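Local coordinates for mandelate racemase / muconate lactonizing enzyme, C-terminal domain protein (Pseudovibrio sp. JE062, PDB 4JHM), which belongs to the mandelate racemase/muconate lactonizing enzyme group of the enolase superfamily and carries a TIM-barrel-like C-terminal domain, at residues A[161-172]-A[190-201]; A[206-214]-A[235-243]. All blocks are in the same frame, centred on the assembly; numbering follows the deposited sequence.

Interaction 1 of 2, residues A[161-172]-A[190-201]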
loop_
_atom_site.group_PDB
_atom_site.type_symbol
_atom_site.label_atom_id
_atom_site.label_comp_id
_atom_site.label_asym_id
_atom_site.label_seq_id
_atom_site.Cartn_x
_atom_site.Cartn_y
_atom_site.Cartn_z
ATOM N N PHE A 161 -1.964 42.689 17.778
ATOM C CA PHE A 161 -2.075 41.301 17.348
ATOM C C PHE A 161 -1.753 41.133 15.868
ATOM O O PHE A 161 -2.152 41.945 15.034
ATOM C CB PHE A 161 -3.479 40.758 17.621
ATOM C CG PHE A 161 -3.723 40.375 19.056
ATOM C CD1 PHE A 161 -3.018 39.333 19.640
ATOM C CD2 PHE A 161 -4.678 41.037 19.814
ATOM C CE1 PHE A 161 -3.248 38.970 20.953
ATOM C CE2 PHE A 161 -4.912 40.677 21.127
ATOM C CZ PHE A 161 -4.196 39.640 21.695
ATOM N N THR A 162 -1.046 40.054 15.560
ATOM C CA THR A 162 -0.568 39.768 14.213
ATOM C C THR A 162 -1.419 38.705 13.517
ATOM O O THR A 162 -1.252 38.444 12.327
ATOM C CB THR A 162 0.875 39.247 14.283
ATOM O OG1 THR A 162 1.026 38.433 15.461
ATOM C CG2 THR A 162 1.854 40.409 14.338
ATOM N N ALA A 163 -2.319 38.087 14.273
ATOM C CA ALA A 163 -3.111 36.977 13.767
ATOM C C ALA A 163 -4.383 36.826 14.585
ATOM O O ALA A 163 -4.395 37.091 15.787
ATOM C CB ALA A 163 -2.301 35.693 13.816
ATOM N N ILE A 164 -5.453 36.400 13.927
ATOM C CA ILE A 164 -6.725 36.207 14.597
ATOM C C ILE A 164 -7.345 34.869 14.215
ATOM O O ILE A 164 -7.532 34.580 13.033
ATOM C CB ILE A 164 -7.710 37.325 14.227
ATOM C CG1 ILE A 164 -7.151 38.684 14.658
ATOM C CG2 ILE A 164 -9.065 37.067 14.871
ATOM C CD1 ILE A 164 -8.045 39.854 14.312
ATOM N N LYS A 165 -7.651 34.048 15.216
ATOM C CA LYS A 165 -8.416 32.833 14.982
ATOM C C LYS A 165 -9.861 33.085 15.375
ATOM O O LYS A 165 -10.189 33.168 16.558
ATOM C CB LYS A 165 -7.870 31.634 15.763
ATOM C CG LYS A 165 -8.747 30.395 15.609
ATOM C CD LYS A 165 -8.163 29.166 16.278
ATOM C CE LYS A 165 -8.424 29.146 17.775
ATOM N NZ LYS A 165 -7.691 28.036 18.447
ATOM N N LEU A 166 -10.715 33.202 14.370
ATOM C CA LEU A 166 -12.125 33.435 14.588
ATOM C C LEU A 166 -12.790 32.176 15.118
ATOM O O LEU A 166 -12.621 31.109 14.551
ATOM C CB LEU A 166 -12.800 33.813 13.272
ATOM C CG LEU A 166 -12.197 34.972 12.489
ATOM C CD1 LEU A 166 -12.682 34.929 11.050
ATOM C CD2 LEU A 166 -12.556 36.291 13.144
ATOM N N HIS A 167 -13.542 32.297 16.204
ATOM C CA HIS A 167 -14.516 31.268 16.533
ATOM C C HIS A 167 -15.808 31.678 15.857
ATOM O O HIS A 167 -16.157 32.861 15.837
ATOM C CB HIS A 167 -14.692 31.096 18.040
ATOM C CG HIS A 167 -13.628 30.255 18.669
ATOM N ND1 HIS A 167 -12.653 30.775 19.493
ATOM C CD2 HIS A 167 -13.369 28.930 18.573
ATOM C CE1 HIS A 167 -11.848 29.806 19.889
ATOM N NE2 HIS A 167 -12.260 28.675 19.344
ATOM N N CYS A 168 -16.500 30.707 15.276
ATOM C CA CYS A 168 -17.621 31.001 14.402
ATOM C C CYS A 168 -18.880 30.243 14.799
ATOM O O CYS A 168 -18.936 29.593 15.845
ATOM C CB CYS A 168 -17.244 30.674 12.956
ATOM S SG CYS A 168 -16.834 28.938 12.685
ATOM N N TYR A 169 -19.892 30.338 13.945
ATOM C CA TYR A 169 -21.173 29.706 14.193
ATOM C C TYR A 169 -21.075 28.191 14.054
ATOM O O TYR A 169 -21.888 27.458 14.612
ATOM C CB TYR A 169 -22.219 30.275 13.232
ATOM C CG TYR A 169 -22.274 31.789 13.260
ATOM C CD1 TYR A 169 -23.016 32.454 14.225
ATOM C CD2 TYR A 169 -21.571 32.552 12.335
ATOM C CE1 TYR A 169 -23.063 33.836 14.265
ATOM C CE2 TYR A 169 -21.614 33.936 12.367
ATOM C CZ TYR A 169 -22.363 34.573 13.335
ATOM O OH TYR A 169 -22.417 35.948 13.382
ATOM N N CYS A 170 -20.064 27.725 13.328
ATOM C CA CYS A 170 -19.900 26.300 13.070
ATOM C C CYS A 170 -21.084 25.769 12.267
ATOM O O CYS A 170 -21.476 24.609 12.395
ATOM C CB CYS A 170 -19.730 25.535 14.380
ATOM S SG CYS A 170 -18.300 26.102 15.324
ATOM N N VAL A 171 -21.640 26.652 11.441
ATOM C CA VAL A 171 -22.687 26.318 10.492
ATOM C C VAL A 171 -22.256 26.885 9.135
ATOM O O VAL A 171 -22.431 28.071 8.855
ATOM C CB VAL A 171 -24.044 26.914 10.929
ATOM C CG1 VAL A 171 -25.091 26.750 9.837
ATOM C CG2 VAL A 171 -24.511 26.270 12.227
ATOM N N TYR A 172 -21.663 26.031 8.309
ATOM C CA TYR A 172 -21.132 26.431 7.010
ATOM C C TYR A 172 -21.795 27.685 6.426
ATOM O O TYR A 172 -21.111 28.635 6.063
ATOM C CB TYR A 172 -21.254 25.267 6.019
ATOM C CG TYR A 172 -20.674 25.569 4.661
ATOM C CD1 TYR A 172 -19.333 25.888 4.517
ATOM C CD2 TYR A 172 -21.462 25.531 3.524
ATOM C CE1 TYR A 172 -18.795 26.168 3.276
ATOM C CE2 TYR A 172 -20.934 25.814 2.279
ATOM C CZ TYR A 172 -19.601 26.134 2.162
ATOM O OH TYR A 172 -19.072 26.419 0.927
ATOM N N GLY A 190 -2.389 42.279 6.066
ATOM C CA GLY A 190 -1.209 41.593 6.571
ATOM C C GLY A 190 -1.544 40.731 7.775
ATOM O O GLY A 190 -0.703 39.981 8.263
ATOM N N ILE A 191 -2.779 40.838 8.257
ATOM C CA ILE A 191 -3.244 40.037 9.383
ATOM C C ILE A 191 -3.489 38.600 8.944
ATOM O O ILE A 191 -4.064 38.367 7.884
ATOM C CB ILE A 191 -4.553 40.599 9.968
ATOM C CG1 ILE A 191 -4.340 42.018 10.498
ATOM C CG2 ILE A 191 -5.062 39.702 11.086
ATOM C CD1 ILE A 191 -3.400 42.093 11.681
ATOM N N ARG A 192 -3.049 37.650 9.767
ATOM C CA ARG A 192 -3.226 36.225 9.493
ATOM C C ARG A 192 -4.514 35.724 10.143
ATOM O O ARG A 192 -4.711 35.909 11.342
ATOM C CB ARG A 192 -2.041 35.422 10.043
ATOM C CG ARG A 192 -0.679 35.812 9.484
ATOM C CD ARG A 192 -0.619 35.602 7.983
ATOM N NE ARG A 192 -1.042 34.253 7.604
ATOM C CZ ARG A 192 -1.365 33.887 6.367
ATOM N NH1 ARG A 192 -1.320 34.762 5.369
ATOM N NH2 ARG A 192 -1.736 32.642 6.126
ATOM N N PHE A 193 -5.382 35.088 9.361
ATOM C CA PHE A 193 -6.676 34.631 9.869
ATOM C C PHE A 193 -6.797 33.112 9.905
ATOM O O PHE A 193 -6.349 32.419 8.989
ATOM C CB PHE A 193 -7.817 35.206 9.028
ATOM C CG PHE A 193 -8.093 36.665 9.286
ATOM C CD1 PHE A 193 -8.900 37.056 10.342
ATOM C CD2 PHE A 193 -7.559 37.642 8.462
ATOM C CE1 PHE A 193 -9.162 38.392 10.575
ATOM C CE2 PHE A 193 -7.823 38.983 8.687
ATOM C CZ PHE A 193 -8.625 39.357 9.745
HETATM N N MSE A 194 -7.417 32.612 10.974
HETATM C CA MSE A 194 -7.666 31.183 11.154
HETATM C C MSE A 194 -9.117 30.992 11.497
HETATM O O MSE A 194 -9.792 31.930 11.919
HETATM C CB MSE A 194 -6.830 30.600 12.294
HETATM C CG MSE A 194 -5.333 30.686 12.028
HETATM SE SE MSE A 194 -4.558 32.275 12.908
HETATM C CE MSE A 194 -3.205 31.370 14.014
ATOM N N LEU A 195 -9.605 29.764 11.332
ATOM C CA LEU A 195 -11.006 29.449 11.570
ATOM C C LEU A 195 -11.135 28.141 12.338
ATOM O O LEU A 195 -10.528 27.137 11.959
ATOM C CB LEU A 195 -11.731 29.334 10.234
ATOM C CG LEU A 195 -13.247 29.172 10.286
ATOM C CD1 LEU A 195 -13.888 30.392 10.923
ATOM C CD2 LEU A 195 -13.789 28.951 8.882
ATOM N N ASP A 196 -11.914 28.155 13.418
ATOM C CA ASP A 196 -12.199 26.940 14.191
ATOM C C ASP A 196 -13.680 26.558 14.058
ATOM O O ASP A 196 -14.557 27.286 14.530
ATOM C CB ASP A 196 -11.831 27.142 15.667
ATOM C CG ASP A 196 -12.115 25.910 16.521
ATOM O OD1 ASP A 196 -12.728 24.956 16.007
ATOM O OD2 ASP A 196 -11.725 25.892 17.708
ATOM N N THR A 197 -13.954 25.426 13.411
ATOM C CA THR A 197 -15.332 24.977 13.204
ATOM C C THR A 197 -15.691 23.804 14.128
ATOM O O THR A 197 -16.648 23.065 13.873
ATOM C CB THR A 197 -15.586 24.579 11.734
ATOM O OG1 THR A 197 -14.696 23.523 11.357
ATOM C CG2 THR A 197 -15.379 25.768 10.804
ATOM N N ALA A 198 -14.905 23.633 15.188
ATOM C CA ALA A 198 -15.227 22.707 16.273
ATOM C C ALA A 198 -15.774 21.354 15.820
ATOM O O ALA A 198 -16.583 20.744 16.511
ATOM C CB ALA A 198 -16.212 23.365 17.224
ATOM N N GLY A 199 -15.343 20.893 14.655
ATOM C CA GLY A 199 -15.676 19.552 14.192
ATOM C C GLY A 199 -17.098 19.339 13.711
ATOM O O GLY A 199 -17.482 18.212 13.419
ATOM N N PHE A 200 -17.881 20.405 13.592
ATOM C CA PHE A 200 -19.301 20.244 13.275
ATOM C C PHE A 200 -19.668 20.296 11.788
ATOM O O PHE A 200 -20.813 20.051 11.440
ATOM C CB PHE A 200 -20.143 21.253 14.065
ATOM C CG PHE A 200 -20.108 21.032 15.556
ATOM C CD1 PHE A 200 -19.821 19.774 16.086
ATOM C CD2 PHE A 200 -20.382 22.074 16.430
ATOM C CE1 PHE A 200 -19.788 19.568 17.453
ATOM C CE2 PHE A 200 -20.356 21.871 17.799
ATOM C CZ PHE A 200 -20.058 20.618 18.311
ATOM N N TYR A 201 -18.715 20.592 10.912
ATOM C CA TYR A 201 -18.991 20.610 9.470
ATOM C C TYR A 201 -19.151 19.206 8.893
ATOM O O TYR A 201 -18.818 18.209 9.537
ATOM C CB TYR A 201 -17.865 21.305 8.703
ATOM C CG TYR A 201 -17.935 22.815 8.648
ATOM C CD1 TYR A 201 -18.663 23.545 9.580
ATOM C CD2 TYR A 201 -17.230 23.512 7.680
ATOM C CE1 TYR A 201 -18.704 24.925 9.529
ATOM C CE2 TYR A 201 -17.255 24.889 7.628
ATOM C CZ TYR A 201 -17.993 25.592 8.552
ATOM O OH TYR A 201 -18.017 26.966 8.485
#

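Interaction 2 of 2, residues A[206-214]-A[235-243]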
loop_
_atom_site.group_PDB
_atom_site.type_symbol
_atom_site.label_atom_id
_atom_site.label_comp_id
_atom_site.label_asym_id
_atom_site.label_seq_id
_atom_site.Cartn_x
_atom_site.Cartn_y
_atom_site.Cartn_z
ATOM N N ALA A 206 -16.457 20.901 4.714
ATOM C CA ALA A 206 -15.084 21.075 5.148
ATOM C C ALA A 206 -14.202 21.338 3.945
ATOM O O ALA A 206 -13.405 22.268 3.944
ATOM C CB ALA A 206 -14.607 19.841 5.891
HETATM N N MSE A 207 -14.358 20.518 2.913
HETATM C CA MSE A 207 -13.554 20.661 1.703
HETATM C C MSE A 207 -13.858 21.956 1.004
HETATM O O MSE A 207 -12.973 22.584 0.446
HETATM C CB MSE A 207 -13.805 19.491 0.761
HETATM C CG MSE A 207 -12.957 19.617 -0.505
HETATM SE SE MSE A 207 -11.035 19.420 -0.106
HETATM C CE MSE A 207 -11.004 17.460 0.035
ATOM N N LYS A 208 -15.111 22.378 1.025
ATOM C CA LYS A 208 -15.490 23.603 0.347
ATOM C C LYS A 208 -14.810 24.810 1.001
ATOM O O LYS A 208 -14.266 25.681 0.320
ATOM C CB LYS A 208 -17.007 23.769 0.375
ATOM C CG LYS A 208 -17.576 24.407 -0.878
ATOM C CD LYS A 208 -18.113 23.368 -1.846
ATOM C CE LYS A 208 -19.492 22.881 -1.428
ATOM N NZ LYS A 208 -20.198 22.189 -2.545
HETATM N N MSE A 209 -14.841 24.850 2.330
HETATM C CA MSE A 209 -14.271 25.966 3.085
HETATM C C MSE A 209 -12.778 26.000 2.955
HETATM O O MSE A 209 -12.179 27.074 2.880
HETATM C CB MSE A 209 -14.639 25.821 4.559
HETATM C CG MSE A 209 -13.934 26.843 5.451
HETATM SE SE MSE A 209 -14.682 28.661 5.243
HETATM C CE MSE A 209 -16.590 28.272 5.526
ATOM N N ALA A 210 -12.163 24.820 2.932
ATOM C CA ALA A 210 -10.706 24.711 2.883
ATOM C C ALA A 210 -10.173 25.248 1.562
ATOM O O ALA A 210 -9.225 26.039 1.542
ATOM C CB ALA A 210 -10.282 23.269 3.082
ATOM N N LYS A 211 -10.793 24.816 0.466
ATOM C CA LYS A 211 -10.456 25.311 -0.862
ATOM C C LYS A 211 -10.586 26.827 -0.915
ATOM O O LYS A 211 -9.761 27.508 -1.513
ATOM C CB LYS A 211 -11.357 24.678 -1.924
ATOM C CG LYS A 211 -11.022 23.232 -2.247
ATOM C CD LYS A 211 -11.546 22.855 -3.624
ATOM C CE LYS A 211 -11.478 21.352 -3.879
ATOM N NZ LYS A 211 -10.098 20.792 -3.832
ATOM N N TRP A 212 -11.624 27.357 -0.283
ATOM C CA TRP A 212 -11.811 28.797 -0.231
ATOM C C TRP A 212 -10.741 29.468 0.628
ATOM O O TRP A 212 -10.163 30.480 0.230
ATOM C CB TRP A 212 -13.199 29.136 0.301
ATOM C CG TRP A 212 -13.477 30.604 0.328
ATOM C CD1 TRP A 212 -14.180 31.324 -0.594
ATOM C CD2 TRP A 212 -13.051 31.538 1.328
ATOM N NE1 TRP A 212 -14.221 32.647 -0.227
ATOM C CE2 TRP A 212 -13.536 32.803 0.949
ATOM C CE3 TRP A 212 -12.307 31.425 2.508
ATOM C CZ2 TRP A 212 -13.300 33.944 1.705
ATOM C CZ3 TRP A 212 -12.074 32.558 3.256
ATOM C CH2 TRP A 212 -12.565 33.802 2.852
HETATM N N MSE A 213 -10.477 28.907 1.804
HETATM C CA MSE A 213 -9.469 29.467 2.704
HETATM C C MSE A 213 -8.130 29.377 2.034
HETATM O O MSE A 213 -7.269 30.232 2.249
HETATM C CB MSE A 213 -9.460 28.730 4.043
HETATM C CG MSE A 213 -10.632 29.181 4.907
HETATM SE SE MSE A 213 -10.807 28.070 6.520
HETATM C CE MSE A 213 -9.041 28.409 7.322
ATOM N N GLU A 214 -7.957 28.343 1.208
ATOM C CA GLU A 214 -6.711 28.116 0.473
ATOM C C GLU A 214 -6.475 29.184 -0.598
ATOM O O GLU A 214 -5.341 29.601 -0.812
ATOM C CB GLU A 214 -6.727 26.724 -0.171
ATOM C CG GLU A 214 -5.445 26.319 -0.890
ATOM C CD GLU A 214 -5.619 25.067 -1.745
ATOM O OE1 GLU A 214 -6.683 24.929 -2.392
ATOM O OE2 GLU A 214 -4.693 24.224 -1.782
ATOM N N ARG A 235 -7.968 13.423 3.431
ATOM C CA ARG A 235 -8.356 13.950 2.123
ATOM C C ARG A 235 -8.245 15.482 2.078
ATOM O O ARG A 235 -7.840 16.052 1.062
ATOM C CB ARG A 235 -9.764 13.460 1.776
ATOM C CG ARG A 235 -10.527 14.310 0.778
ATOM C CD ARG A 235 -11.926 13.760 0.554
ATOM N NE ARG A 235 -12.037 13.048 -0.716
ATOM C CZ ARG A 235 -12.685 13.518 -1.774
ATOM N NH1 ARG A 235 -12.728 12.812 -2.888
ATOM N NH2 ARG A 235 -13.292 14.698 -1.717
ATOM N N LEU A 236 -8.577 16.147 3.180
ATOM C CA LEU A 236 -8.341 17.594 3.288
ATOM C C LEU A 236 -6.858 17.946 3.146
ATOM O O LEU A 236 -6.496 18.851 2.392
ATOM C CB LEU A 236 -8.859 18.132 4.622
ATOM C CG LEU A 236 -10.374 18.294 4.712
ATOM C CD1 LEU A 236 -10.777 18.694 6.121
ATOM C CD2 LEU A 236 -10.852 19.316 3.695
ATOM N N VAL A 237 -6.009 17.232 3.883
ATOM C CA VAL A 237 -4.566 17.453 3.841
ATOM C C VAL A 237 -3.965 17.032 2.500
ATOM O O VAL A 237 -2.952 17.581 2.064
ATOM C CB VAL A 237 -3.849 16.690 4.977
ATOM C CG1 VAL A 237 -2.343 16.678 4.762
ATOM C CG2 VAL A 237 -4.186 17.312 6.325
ATOM N N ALA A 238 -4.585 16.063 1.842
ATOM C CA ALA A 238 -4.010 15.524 0.615
ATOM C C ALA A 238 -4.422 16.326 -0.612
ATOM O O ALA A 238 -3.763 16.248 -1.645
ATOM C CB ALA A 238 -4.397 14.065 0.445
ATOM N N ASN A 239 -5.502 17.094 -0.502
ATOM C CA ASN A 239 -6.042 17.797 -1.660
ATOM C C ASN A 239 -6.004 19.325 -1.567
ATOM O O ASN A 239 -6.532 20.005 -2.444
ATOM C CB ASN A 239 -7.467 17.327 -1.948
ATOM C CG ASN A 239 -7.509 15.941 -2.551
ATOM O OD1 ASN A 239 -7.530 15.784 -3.769
ATOM N ND2 ASN A 239 -7.504 14.927 -1.702
ATOM N N THR A 240 -5.382 19.855 -0.515
ATOM C CA THR A 240 -5.145 21.293 -0.395
ATOM C C THR A 240 -3.784 21.544 0.234
ATOM O O THR A 240 -3.144 20.625 0.738
ATOM C CB THR A 240 -6.196 21.999 0.488
ATOM O OG1 THR A 240 -5.823 21.886 1.870
ATOM C CG2 THR A 240 -7.588 21.413 0.273
ATOM N N ASP A 241 -3.354 22.800 0.213
ATOM C CA ASP A 241 -2.091 23.194 0.828
ATOM C C ASP A 241 -2.340 23.928 2.144
ATOM O O ASP A 241 -1.410 24.357 2.826
ATOM C CB ASP A 241 -1.291 24.064 -0.139
ATOM C CG ASP A 241 -0.853 23.301 -1.376
ATOM O OD1 ASP A 241 -0.817 22.050 -1.327
ATOM O OD2 ASP A 241 -0.543 23.948 -2.397
ATOM N N LEU A 242 -3.612 24.054 2.500
ATOM C CA LEU A 242 -4.010 24.731 3.720
ATOM C C LEU A 242 -3.665 23.876 4.935
ATOM O O LEU A 242 -3.931 22.673 4.951
ATOM C CB LEU A 242 -5.517 24.985 3.680
ATOM C CG LEU A 242 -6.146 25.718 4.860
ATOM C CD1 LEU A 242 -5.755 27.185 4.825
ATOM C CD2 LEU A 242 -7.658 25.554 4.830
ATOM N N GLU A 243 -3.077 24.496 5.953
ATOM C CA GLU A 243 -2.798 23.801 7.207
ATOM C C GLU A 243 -4.104 23.301 7.830
ATOM O O GLU A 243 -5.021 24.087 8.074
ATOM C CB GLU A 243 -2.064 24.737 8.177
ATOM C CG GLU A 243 -1.670 24.113 9.514
ATOM C CD GLU A 243 -0.785 25.028 10.349
ATOM O OE1 GLU A 243 -0.428 26.120 9.856
ATOM O OE2 GLU A 243 -0.447 24.658 11.497
#

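Interaction 1 of 2, residues A[161-172]-A[190-201]
H167 and D196 run side by side on two neighbouring parallel strands. The imidazole plane is turned 48° from the carboxylate, and D196 OD2 lies at the edge of the H167 ring, near its plane, where NE2 of H167 reaches it through a weak bond (3.3 Å, 126° at the hydrogen). With CG anti to its backbone N, D196 also presents OD1 to its own segment, two residues on, accepting from A198 N at 2.7 Å in an Asx turn. On the same face K165 and M194, a selenomethionine, cross at about a right angle, CB to CB 3.8 Å. On the other face I164 lies alongside F193 and points the same way, its CB 4.1 Å from CD1 of the F193 ring. Beyond the strands, Y172 and Y201 form an offset edge-to-face pair, planes at 86°; T197 CG2 lies over the opposite face of Y201, toward its rim. Backbone bonds such as I164 N to R192 O (2.7 Å) fix the parallel register of this beta-alpha-beta unit. K165 NZ makes salt bridges to E324 and E222, and H167 ND1 bonds to T140 O. The polar face of K165, H167 and D196, probably lining the barrel's pocket as in relatives, thus backs an apolar one of I164, L166, F193 and L195.

Interaction 2 of 2, residues A[206-214]-A[235-243]
M207, a selenomethionine, lies against L236 where helix 206-214 faces helix 235-239 and the loop after it. The two side chains slide past each other in opposite directions, with SE of M207 3.8 Å from CD2 of L236. CG anti to the backbone N (chi1 -179°), followed by bends at chi2 and chi3, folds M207 toward the second helix, bringing its CE near the aliphatic part of R235 and CB of N239. The CD2 branch of L236 is one bump, L242 another: the first fits against the backbone of M207 and approaches CB of A210 at 4.0 Å. The small side chain of A210 forms a shallow hollow between the two leucines, since CD2 of L242 comes to 3.9 Å from the same CB. That methyl also presses on CB of M213 at 3.7 Å. The axes are 10.4 Å apart and inclined at 30°, and leucine methyls lie against the first helix's backbone. At the far end the extended E214 chain runs obliquely past T240, OE2 3.5 Å from its CB, and OE2 accepts from D241 N (2.8 Å, 151°), met from above the carboxylate plane. T240 OG1 accepts from L242 N in an ST turn. R235 pairs with D241 of a neighbouring subunit, so an apolar seam borders a charged interface; the like charges of E214 and D241 are probably eased by the D241 N-H and by basic residues of another subunit.

In the fold
From the N terminus, the chain enters interaction 1 on strand 163-167, passes through helix 172-186 and returns on strand 192-196, closing a beta-alpha-beta loop. It then runs into helix 203-215, which opens interaction 2, continues through strand 220-222 into helix 230-239, and closes that second loop at 235-243. The contacts are in series, neither nested nor crossed, with centres about 14 Å apart. The first joins adjacent strands of the barrel wall; the second joins helix 203-215 to helix 230-239 and the loop leading into strand 243-245. M209, on the first helix of interaction 2, packs back on L195, Y172 and Y201, its SE 3.8 Å from CD2 of L195.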